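Local coordinates for protein-tyrosine-phosphatase PTP1 (Arabidopsis thaliana, PDB 6KRW) that removes phosphate from phosphotyrosine in proteins, dephosphorylating the MAP kinase MPK6 and, in vitro, inactivating MPK4, and, with MKP1, modulates plant defence, at residues 239-245 with 278-283; 91-97 with 273-278; 105-111 with 232-238. All coordinates share one frame. Residue numbers count along the deposited sequence, not the author numbering.

Contact 1 (239-245 with 278-283); sequences AGIGRTG and RIGMVQ
Ile241 lies at the centre of this contact, with the largest buried area, against loop 278-283 after helix 267-277. It is the N-cap of the helix starting at Gly242, and the nearest CA pairs are Ile241-Met281 and Gly242-Val282, both 4.4 Å. Ile241 O accepts from Val282 N at 3.0 Å and from Gly245 N at 2.9 Å; Met281 CA adds a CA-H...O contact to it at 3.4 Å. The Ile241 side chain (p, t) points into the loop, with CG2 3.2 Å from Ile279 O and CD1 3.5 Å from Gln283 NE2. Arg278 to Met281 form a type II beta turn, with Gly280 at phi/psi 80/14; Gln283 (m, m) donates from NE2 to Gly280 O at 2.8 Å. Met281 (m, m, m) brings CE to 3.6 Å from Gly245 CA, where a CB would clash with Val282 N. Arg278 (t, t, t, chi4 near 79°) donates from NH2 to Ala239 O at 2.9 Å and from NE to Gly240 O at 3.0 Å. The carbonyls of Ala239 and Gly240 turn to Arg278, while the amides of Ala239, Ile241 and Gly242 hydrogen-bond a citrate, probably from crystallisation, in the P-loop that, as in related phosphatases, receives the substrate phosphate.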
loop_
_atom_site.group_PDB
_atom_site.type_symbol
_atom_site.label_atom_id
_atom_site.label_comp_id
_atom_site.label_asym_id
_atom_site.label_seq_id
_atom_site.Cartn_x
_atom_site.Cartn_y
_atom_site.Cartn_z
ATOM N N ALA A 239 -0.594 10.473 -2.722
ATOM C CA ALA A 239 0.795 10.664 -2.225
ATOM C C ALA A 239 1.423 9.331 -1.835
ATOM O O ALA A 239 2.682 9.283 -1.761
ATOM C CB ALA A 239 0.798 11.616 -1.070
ATOM N N GLY A 240 0.631 8.314 -1.580
ATOM C CA GLY A 240 1.106 7.000 -1.139
ATOM C C GLY A 240 1.505 6.967 0.328
ATOM O O GLY A 240 2.436 6.192 0.647
ATOM N N ILE A 241 0.867 7.735 1.185
ATOM C CA ILE A 241 1.164 7.691 2.639
ATOM C C ILE A 241 -0.075 7.612 3.535
ATOM O O ILE A 241 -0.045 6.846 4.473
ATOM C CB ILE A 241 2.104 8.847 3.050
ATOM C CG1 ILE A 241 1.541 10.234 2.757
ATOM C CG2 ILE A 241 3.496 8.650 2.446
ATOM C CD1 ILE A 241 2.350 11.364 3.345
ATOM N N GLY A 242 -1.184 8.326 3.227
ATOM C CA GLY A 242 -2.303 8.349 4.186
ATOM C C GLY A 242 -3.162 7.106 4.046
ATOM O O GLY A 242 -3.143 6.242 4.924
ATOM N N ARG A 243 -3.914 7.037 2.949
ATOM C CA ARG A 243 -4.719 5.832 2.683
ATOM C C ARG A 243 -3.792 4.626 2.543
ATOM O O ARG A 243 -4.079 3.617 3.074
ATOM C CB ARG A 243 -5.573 6.108 1.440
ATOM C CG ARG A 243 -6.618 7.191 1.700
ATOM C CD ARG A 243 -7.272 7.707 0.431
ATOM N NE ARG A 243 -6.397 8.587 -0.332
ATOM C CZ ARG A 243 -6.765 9.221 -1.435
ATOM N NH1 ARG A 243 -8.017 9.111 -1.887
ATOM N NH2 ARG A 243 -5.915 9.979 -2.084
ATOM N N THR A 244 -2.683 4.791 1.838
ATOM C CA THR A 244 -1.701 3.707 1.628
ATOM C C THR A 244 -1.188 3.189 2.978
ATOM O O THR A 244 -1.188 2.013 3.193
ATOM C CB THR A 244 -0.551 4.233 0.779
ATOM O OG1 THR A 244 -1.050 4.462 -0.530
ATOM C CG2 THR A 244 0.610 3.264 0.688
ATOM N N GLY A 245 -0.766 4.085 3.861
ATOM C CA GLY A 245 -0.245 3.635 5.166
ATOM C C GLY A 245 -1.300 2.950 6.000
ATOM O O GLY A 245 -1.012 1.975 6.692
ATOM N N ARG A 278 8.649 5.409 5.356
ATOM C CA ARG A 278 8.109 6.391 4.383
ATOM C C ARG A 278 7.472 7.502 5.215
ATOM O O ARG A 278 6.615 7.215 6.068
ATOM C CB ARG A 278 7.116 5.773 3.380
ATOM C CG ARG A 278 6.744 6.728 2.262
ATOM C CD ARG A 278 5.920 5.941 1.226
ATOM N NE ARG A 278 5.322 6.746 0.154
ATOM C CZ ARG A 278 5.939 7.212 -0.913
ATOM N NH1 ARG A 278 7.233 6.980 -1.114
ATOM N NH2 ARG A 278 5.277 7.918 -1.824
ATOM N N ILE A 279 7.893 8.728 4.969
ATOM C CA ILE A 279 7.454 9.865 5.805
ATOM C C ILE A 279 5.926 9.951 5.819
ATOM O O ILE A 279 5.291 9.880 4.726
ATOM C CB ILE A 279 8.110 11.179 5.352
ATOM C CG1 ILE A 279 7.831 12.285 6.370
ATOM C CG2 ILE A 279 7.718 11.536 3.928
ATOM C CD1 ILE A 279 8.646 13.528 6.194
ATOM N N GLY A 280 5.364 10.083 7.005
ATOM C CA GLY A 280 3.945 10.478 7.144
ATOM C C GLY A 280 2.955 9.343 6.938
ATOM O O GLY A 280 1.742 9.625 6.806
ATOM N N MET A 281 3.373 8.095 6.928
ATOM C CA MET A 281 2.414 6.971 6.779
ATOM C C MET A 281 1.344 7.077 7.867
ATOM O O MET A 281 1.659 7.225 9.009
ATOM C CB MET A 281 3.148 5.628 6.858
ATOM C CG MET A 281 4.071 5.408 5.690
ATOM S SD MET A 281 3.255 4.681 4.247
ATOM C CE MET A 281 3.304 2.966 4.722
ATOM N N VAL A 282 0.055 6.996 7.430
ATOM C CA VAL A 282 -1.174 7.202 8.253
ATOM C C VAL A 282 -1.268 8.694 8.546
ATOM O O VAL A 282 -0.623 9.188 9.485
ATOM C CB VAL A 282 -1.296 6.315 9.508
ATOM C CG1 VAL A 282 -2.698 6.436 10.130
ATOM C CG2 VAL A 282 -1.011 4.870 9.186
ATOM N N GLN A 283 -2.070 9.416 7.760
ATOM C CA GLN A 283 -2.051 10.893 7.793
ATOM C C GLN A 283 -2.936 11.502 8.877
ATOM O O GLN A 283 -2.576 12.584 9.367
ATOM C CB GLN A 283 -2.376 11.439 6.411
ATOM C CG GLN A 283 -1.189 11.356 5.480
ATOM C CD GLN A 283 -0.305 12.537 5.765
ATOM O OE1 GLN A 283 -0.660 13.674 5.460
ATOM N NE2 GLN A 283 0.852 12.262 6.359
#

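Contact 2 (91-97 with 273-278)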
loop_
_atom_site.group_PDB
_atom_site.type_symbol
_atom_site.label_atom_id
_atom_site.label_comp_id
_atom_site.label_asym_id
_atom_site.label_seq_id
_atom_site.Cartn_x
_atom_site.Cartn_y
_atom_site.Cartn_z
ATOM N N ASN A 91 9.420 7.381 -7.146
ATOM C CA ASN A 91 8.860 7.759 -5.834
ATOM C C ASN A 91 8.177 6.534 -5.249
ATOM O O ASN A 91 6.961 6.351 -5.437
ATOM C CB ASN A 91 7.999 8.999 -5.932
ATOM C CG ASN A 91 7.659 9.550 -4.571
ATOM O OD1 ASN A 91 7.354 8.797 -3.642
ATOM N ND2 ASN A 91 7.682 10.872 -4.455
ATOM N N ALA A 92 8.935 5.681 -4.576
ATOM C CA ALA A 92 8.438 4.375 -4.125
ATOM C C ALA A 92 9.340 3.897 -2.997
ATOM O O ALA A 92 10.591 4.088 -3.115
ATOM C CB ALA A 92 8.432 3.369 -5.247
ATOM N N SER A 93 8.744 3.341 -1.969
ATOM C CA SER A 93 9.439 2.925 -0.730
ATOM C C SER A 93 9.153 1.471 -0.423
ATOM O O SER A 93 7.991 1.029 -0.520
ATOM C CB SER A 93 8.930 3.761 0.417
ATOM O OG SER A 93 9.118 5.131 0.193
ATOM N N LEU A 94 10.149 0.688 -0.048
ATOM C CA LEU A 94 9.961 -0.652 0.509
ATOM C C LEU A 94 9.455 -0.596 1.933
ATOM O O LEU A 94 10.124 -0.011 2.811
ATOM C CB LEU A 94 11.253 -1.448 0.480
ATOM C CG LEU A 94 11.101 -2.896 0.913
ATOM C CD1 LEU A 94 10.224 -3.669 -0.058
ATOM C CD2 LEU A 94 12.457 -3.544 1.066
ATOM N N ILE A 95 8.282 -1.168 2.179
ATOM C CA ILE A 95 7.695 -1.291 3.517
ATOM C C ILE A 95 7.802 -2.735 3.910
ATOM O O ILE A 95 7.155 -3.598 3.309
ATOM C CB ILE A 95 6.241 -0.784 3.565
ATOM C CG1 ILE A 95 6.068 0.560 2.878
ATOM C CG2 ILE A 95 5.731 -0.779 4.990
ATOM C CD1 ILE A 95 6.872 1.683 3.481
ATOM N N LYS A 96 8.636 -3.025 4.907
ATOM C CA LYS A 96 8.952 -4.406 5.300
ATOM C C LYS A 96 9.146 -4.418 6.809
ATOM O O LYS A 96 10.017 -3.707 7.296
ATOM C CB LYS A 96 10.161 -4.931 4.529
ATOM C CG LYS A 96 10.572 -6.351 4.849
ATOM C CD LYS A 96 11.729 -6.831 4.001
ATOM C CE LYS A 96 12.047 -8.287 4.263
ATOM N NZ LYS A 96 13.195 -8.766 3.454
ATOM N N THR A 97 8.405 -5.234 7.519
ATOM C CA THR A 97 8.472 -5.313 8.989
ATOM C C THR A 97 9.175 -6.604 9.409
ATOM O O THR A 97 9.664 -6.672 10.515
ATOM C CB THR A 97 7.073 -5.249 9.596
ATOM O OG1 THR A 97 6.350 -6.401 9.135
ATOM C CG2 THR A 97 6.350 -3.983 9.214
ATOM N N LEU A 273 7.175 2.477 12.917
ATOM C CA LEU A 273 8.106 1.752 12.018
ATOM C C LEU A 273 7.835 2.106 10.559
ATOM O O LEU A 273 8.733 2.379 9.786
ATOM C CB LEU A 273 7.999 0.264 12.257
ATOM C CG LEU A 273 8.893 -0.616 11.391
ATOM C CD1 LEU A 273 10.370 -0.227 11.502
ATOM C CD2 LEU A 273 8.727 -2.072 11.806
ATOM N N PHE A 274 6.543 2.138 10.213
ATOM C CA PHE A 274 6.201 2.540 8.831
ATOM C C PHE A 274 6.726 3.935 8.520
ATOM O O PHE A 274 7.204 4.180 7.416
ATOM C CB PHE A 274 4.678 2.538 8.623
ATOM C CG PHE A 274 4.017 1.205 8.445
ATOM C CD1 PHE A 274 4.693 0.003 8.564
ATOM C CD2 PHE A 274 2.670 1.174 8.123
ATOM C CE1 PHE A 274 4.037 -1.208 8.339
ATOM C CE2 PHE A 274 2.024 -0.042 7.957
ATOM C CZ PHE A 274 2.702 -1.222 8.018
ATOM N N ARG A 275 6.616 4.842 9.487
ATOM C CA ARG A 275 7.094 6.231 9.287
ATOM C C ARG A 275 8.631 6.298 9.153
ATOM O O ARG A 275 9.102 7.156 8.448
ATOM C CB ARG A 275 6.525 7.140 10.370
ATOM C CG ARG A 275 5.045 7.420 10.183
ATOM C CD ARG A 275 4.479 8.124 11.379
ATOM N NE ARG A 275 3.127 8.559 11.082
ATOM C CZ ARG A 275 2.498 9.536 11.694
ATOM N NH1 ARG A 275 3.085 10.256 12.628
ATOM N NH2 ARG A 275 1.258 9.858 11.366
ATOM N N LYS A 276 9.345 5.335 9.737
ATOM C CA LYS A 276 10.811 5.244 9.529
ATOM C C LYS A 276 11.101 4.732 8.126
ATOM O O LYS A 276 12.233 4.861 7.639
ATOM C CB LYS A 276 11.428 4.357 10.607
ATOM C CG LYS A 276 11.427 4.959 12.002
ATOM C CD LYS A 276 12.477 4.398 12.924
ATOM C CE LYS A 276 12.581 2.884 12.926
ATOM N NZ LYS A 276 13.137 2.385 14.215
ATOM N N GLN A 277 10.058 4.207 7.432
ATOM C CA GLN A 277 10.216 3.661 6.069
ATOM C C GLN A 277 9.576 4.545 4.984
ATOM O O GLN A 277 9.998 4.425 3.841
ATOM C CB GLN A 277 9.682 2.223 6.015
ATOM C CG GLN A 277 10.475 1.308 6.968
ATOM C CD GLN A 277 10.036 -0.135 6.987
ATOM O OE1 GLN A 277 9.228 -0.564 6.181
ATOM N NE2 GLN A 277 10.628 -0.956 7.830
ATOM N N ARG A 278 8.649 5.409 5.356
ATOM C CA ARG A 278 8.109 6.391 4.383
ATOM C C ARG A 278 7.472 7.502 5.215
ATOM O O ARG A 278 6.615 7.215 6.068
ATOM C CB ARG A 278 7.116 5.773 3.380
ATOM C CG ARG A 278 6.744 6.728 2.262
ATOM C CD ARG A 278 5.920 5.941 1.226
ATOM N NE ARG A 278 5.322 6.746 0.154
ATOM C CZ ARG A 278 5.939 7.212 -0.913
ATOM N NH1 ARG A 278 7.233 6.980 -1.114
ATOM N NH2 ARG A 278 5.277 7.918 -1.824
HETATM O O HOH W 1 11.239 5.610 1.808
#
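Arg278 ties Asn91 and Ser93 by three hydrogen bonds: NH2 to Asn91 OD1 at 2.9 Å, NH1 to Asn91 OD1 at 3.1 Å, and NH1 to Ser93 OG at 2.9 Å. In the tyrosine phosphatase fold, this contact packs residues 273-277 of the helix on 92-95, an edge strand of the mixed sheet, running roughly antiparallel (145° between N-to-C directions), the axes of these segments 8.6 Å apart at closest approach. The Gln277 amide pairs with both backbone polar groups of Lys96: Lys96 N donates to Gln277 OE1 at 2.8 Å, and Gln277 NE2 to Lys96 O at 2.9 Å. A water bridges Ser93 OG and Gln277 O, accepting from the first and donating to the second, 2.7 Å from each. The Arg278 guanidinium also holds Ala239 O, so the edge strand and the P-loop share one arginine; Asn91 ND2 turns to Val68 O and Asn63 OD1. Ile95 CD1 rests 4.1 Å from Arg278 CB, and Phe274 continues this patch toward helix 242-259, touching Cys248 and Ala249. Ile95 CG2 sits over the Phe274 ring in a CH-pi contact, 4.1 Å from the centroid, while Thr97 CG2 meets the ring edge, 3.7 Å from Phe274 CE1.

Contact 3 (105-111 with 232-238)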
loop_
_atom_site.group_PDB
_atom_site.type_symbol
_atom_site.label_atom_id
_atom_site.label_comp_id
_atom_site.label_asym_id
_atom_site.label_seq_id
_atom_site.Cartn_x
_atom_site.Cartn_y
_atom_site.Cartn_z
ATOM N N GLN A 105 5.492 -8.023 2.059
ATOM C CA GLN A 105 6.171 -6.728 1.977
ATOM C C GLN A 105 5.413 -5.881 0.959
ATOM O O GLN A 105 4.731 -6.459 0.045
ATOM C CB GLN A 105 7.647 -6.911 1.645
ATOM C CG GLN A 105 7.944 -7.408 0.261
ATOM C CD GLN A 105 9.401 -7.747 0.053
ATOM O OE1 GLN A 105 10.299 -7.194 0.729
ATOM N NE2 GLN A 105 9.649 -8.628 -0.912
ATOM N N PHE A 106 5.492 -4.587 1.122
ATOM C CA PHE A 106 4.801 -3.631 0.240
ATOM C C PHE A 106 5.779 -2.700 -0.433
ATOM O O PHE A 106 6.847 -2.374 0.105
ATOM C CB PHE A 106 3.772 -2.793 0.989
ATOM C CG PHE A 106 2.928 -3.569 1.952
ATOM C CD1 PHE A 106 3.302 -3.727 3.272
ATOM C CD2 PHE A 106 1.721 -4.130 1.547
ATOM C CE1 PHE A 106 2.535 -4.439 4.169
ATOM C CE2 PHE A 106 0.931 -4.823 2.449
ATOM C CZ PHE A 106 1.327 -4.985 3.761
ATOM N N ILE A 107 5.398 -2.205 -1.583
ATOM C CA ILE A 107 5.938 -0.979 -2.185
ATOM C C ILE A 107 4.902 0.116 -2.056
ATOM O O ILE A 107 3.836 0.020 -2.718
ATOM C CB ILE A 107 6.445 -1.179 -3.606
ATOM C CG1 ILE A 107 7.654 -2.114 -3.618
ATOM C CG2 ILE A 107 6.772 0.149 -4.244
ATOM C CD1 ILE A 107 8.090 -2.507 -5.010
ATOM N N ALA A 108 5.146 1.083 -1.195
ATOM C CA ALA A 108 4.270 2.257 -1.035
ATOM C C ALA A 108 4.726 3.296 -2.024
ATOM O O ALA A 108 5.912 3.669 -2.008
ATOM C CB ALA A 108 4.283 2.762 0.377
ATOM N N THR A 109 3.835 3.731 -2.918
ATOM C CA THR A 109 4.256 4.639 -3.994
ATOM C C THR A 109 3.156 5.670 -4.262
ATOM O O THR A 109 2.030 5.482 -3.798
ATOM C CB THR A 109 4.662 3.819 -5.225
ATOM O OG1 THR A 109 5.222 4.681 -6.201
ATOM C CG2 THR A 109 3.492 3.074 -5.831
ATOM N N GLN A 110 3.488 6.746 -4.935
ATOM C CA GLN A 110 2.516 7.794 -5.308
ATOM C C GLN A 110 1.691 7.312 -6.501
ATOM O O GLN A 110 2.079 6.371 -7.175
ATOM C CB GLN A 110 3.251 9.078 -5.673
ATOM C CG GLN A 110 4.033 8.948 -6.957
ATOM C CD GLN A 110 4.872 10.155 -7.281
ATOM O OE1 GLN A 110 5.012 11.074 -6.472
ATOM N NE2 GLN A 110 5.367 10.174 -8.508
ATOM N N GLY A 111 0.535 7.931 -6.664
ATOM C CA GLY A 111 -0.277 7.680 -7.876
ATOM C C GLY A 111 0.585 8.180 -9.039
ATOM O O GLY A 111 1.066 9.317 -9.016
ATOM N N PRO A 232 6.620 -8.079 -3.767
ATOM C CA PRO A 232 5.985 -7.011 -3.018
ATOM C C PRO A 232 4.593 -6.676 -3.573
ATOM O O PRO A 232 4.376 -6.725 -4.756
ATOM C CB PRO A 232 6.936 -5.809 -3.159
ATOM C CG PRO A 232 8.232 -6.390 -3.674
ATOM C CD PRO A 232 7.830 -7.629 -4.464
ATOM N N ILE A 233 3.692 -6.325 -2.668
ATOM C CA ILE A 233 2.358 -5.768 -3.023
ATOM C C ILE A 233 2.503 -4.265 -3.186
ATOM O O ILE A 233 2.894 -3.592 -2.232
ATOM C CB ILE A 233 1.314 -6.106 -1.954
ATOM C CG1 ILE A 233 1.081 -7.611 -1.890
ATOM C CG2 ILE A 233 0.037 -5.314 -2.169
ATOM C CD1 ILE A 233 0.266 -8.037 -0.717
ATOM N N ILE A 234 2.218 -3.761 -4.372
ATOM C CA ILE A 234 2.166 -2.307 -4.584
ATOM C C ILE A 234 0.925 -1.758 -3.919
ATOM O O ILE A 234 -0.153 -2.285 -4.155
ATOM C CB ILE A 234 2.284 -1.945 -6.065
ATOM C CG1 ILE A 234 3.684 -2.265 -6.584
ATOM C CG2 ILE A 234 1.943 -0.494 -6.275
ATOM C CD1 ILE A 234 3.799 -2.205 -8.098
ATOM N N VAL A 235 1.064 -0.715 -3.139
ATOM C CA VAL A 235 -0.076 0.022 -2.550
ATOM C C VAL A 235 0.104 1.479 -2.864
ATOM O O VAL A 235 1.204 2.021 -2.613
ATOM C CB VAL A 235 -0.290 -0.220 -1.057
ATOM C CG1 VAL A 235 -1.558 0.444 -0.574
ATOM C CG2 VAL A 235 -0.263 -1.686 -0.688
ATOM N N HIS A 236 -0.905 2.113 -3.460
ATOM C CA HIS A 236 -0.763 3.543 -3.771
ATOM C C HIS A 236 -2.102 4.249 -3.616
ATOM O O HIS A 236 -3.165 3.617 -3.793
ATOM C CB HIS A 236 -0.159 3.771 -5.149
ATOM C CG HIS A 236 -1.110 3.647 -6.305
ATOM N ND1 HIS A 236 -1.824 4.733 -6.728
ATOM C CD2 HIS A 236 -1.323 2.645 -7.161
ATOM C CE1 HIS A 236 -2.564 4.367 -7.796
ATOM N NE2 HIS A 236 -2.288 3.066 -8.075
ATOM N N CYS A 237 -2.047 5.523 -3.326
ATOM C CA CYS A 237 -3.222 6.418 -3.382
ATOM C C CYS A 237 -2.759 7.603 -4.217
ATOM O O CYS A 237 -2.336 7.386 -5.350
ATOM C CB CYS A 237 -3.732 6.760 -1.978
ATOM S SG CYS A 237 -2.457 7.270 -0.794
ATOM N N SER A 238 -2.842 8.802 -3.689
ATOM C CA SER A 238 -2.302 9.947 -4.434
ATOM C C SER A 238 -0.845 10.195 -4.001
ATOM O O SER A 238 0.022 10.147 -4.859
ATOM C CB SER A 238 -3.158 11.148 -4.276
ATOM O OG SER A 238 -2.747 12.121 -5.201
#
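Phe106 with Ile233 and Val235, and Ile107 with Ile234 and Pro232, form the apolar centre on the two faces of the parallel strand pair 106-109 and 233-236. On one face Phe106 CD2 packs 4.0 Å from Ile233 CB and 3.9 Å from Val235 CG2, and this group lies under helix 242-259, where Phe106 meets His251 edge-to-face. On the other, Ile107 CG1 touches Pro232 CB at 3.8 Å, Ile107 CB lies 4.2 Å from Ile234 CG1, and Thr109 CG2 is 3.9 Å from Ile234 CG2. The strand axes approach to 4.5 Å at 25°, with Phe106 beside Ile233, Ile107 beside Ile234 and Ala108 beside Val235.

Backbone hydrogen bonds alternate along the pair: Ile233 N to Gln105 O, Ile107 N to Ile233 O and Val235 N to Ile107 O, each 2.9 Å, then a longer one from Thr109 N to Val235 O at 3.2 Å. CA-H...O contacts accompany them, such as Phe106 CA to Ile233 O at 3.1 Å. Thr109 O is buried without a hydrogen-bond partner, meeting just a CA-H...O contact from His236 CA at 3.4 Å. The chains bond again where Gly111 N donates to Ser238 O at 2.9 Å; a CB on Gly111 would clash with Cys237 O. That carbonyl accepts from His236 ND1 at 3.0 Å, while His236 NE2 bonds Tyr150 OH and Ser238 OG bonds Lys146 O and Tyr65 OH.

Both residues that open the P-loop, Cys237 and Ser238, thus have bonded carbonyls, consistent with a defined backbone at Cys237, the nucleophile that forms the phosphocysteine intermediate.

Overall arrangement
The three contacts lie 9 to 10 Å apart, centre to centre, within one phosphatase domain. Contact 2 and contact 3 share the sheet, in which strand 92-95 is antiparallel to 106-109, and 106-109 parallel to 233-236; Ile95 N bonds Phe106 O across the first two. Contact 3 leads directly into contact 1, because strand 233-236 passes through the P-loop into helix 242-259, and Thr244 packs on Cys237. Contact 1 and contact 2 have Arg278 in common, and Arg275 holds the carbonyls of Met281 and Val282. Along the chain, both segments of contact 3 fall between those of contact 2, while contacts 1 and 2 interleave. The P-loop thus lies between strand 233-236 and loop 278-283, with Arg278 linking it to the sheet edge.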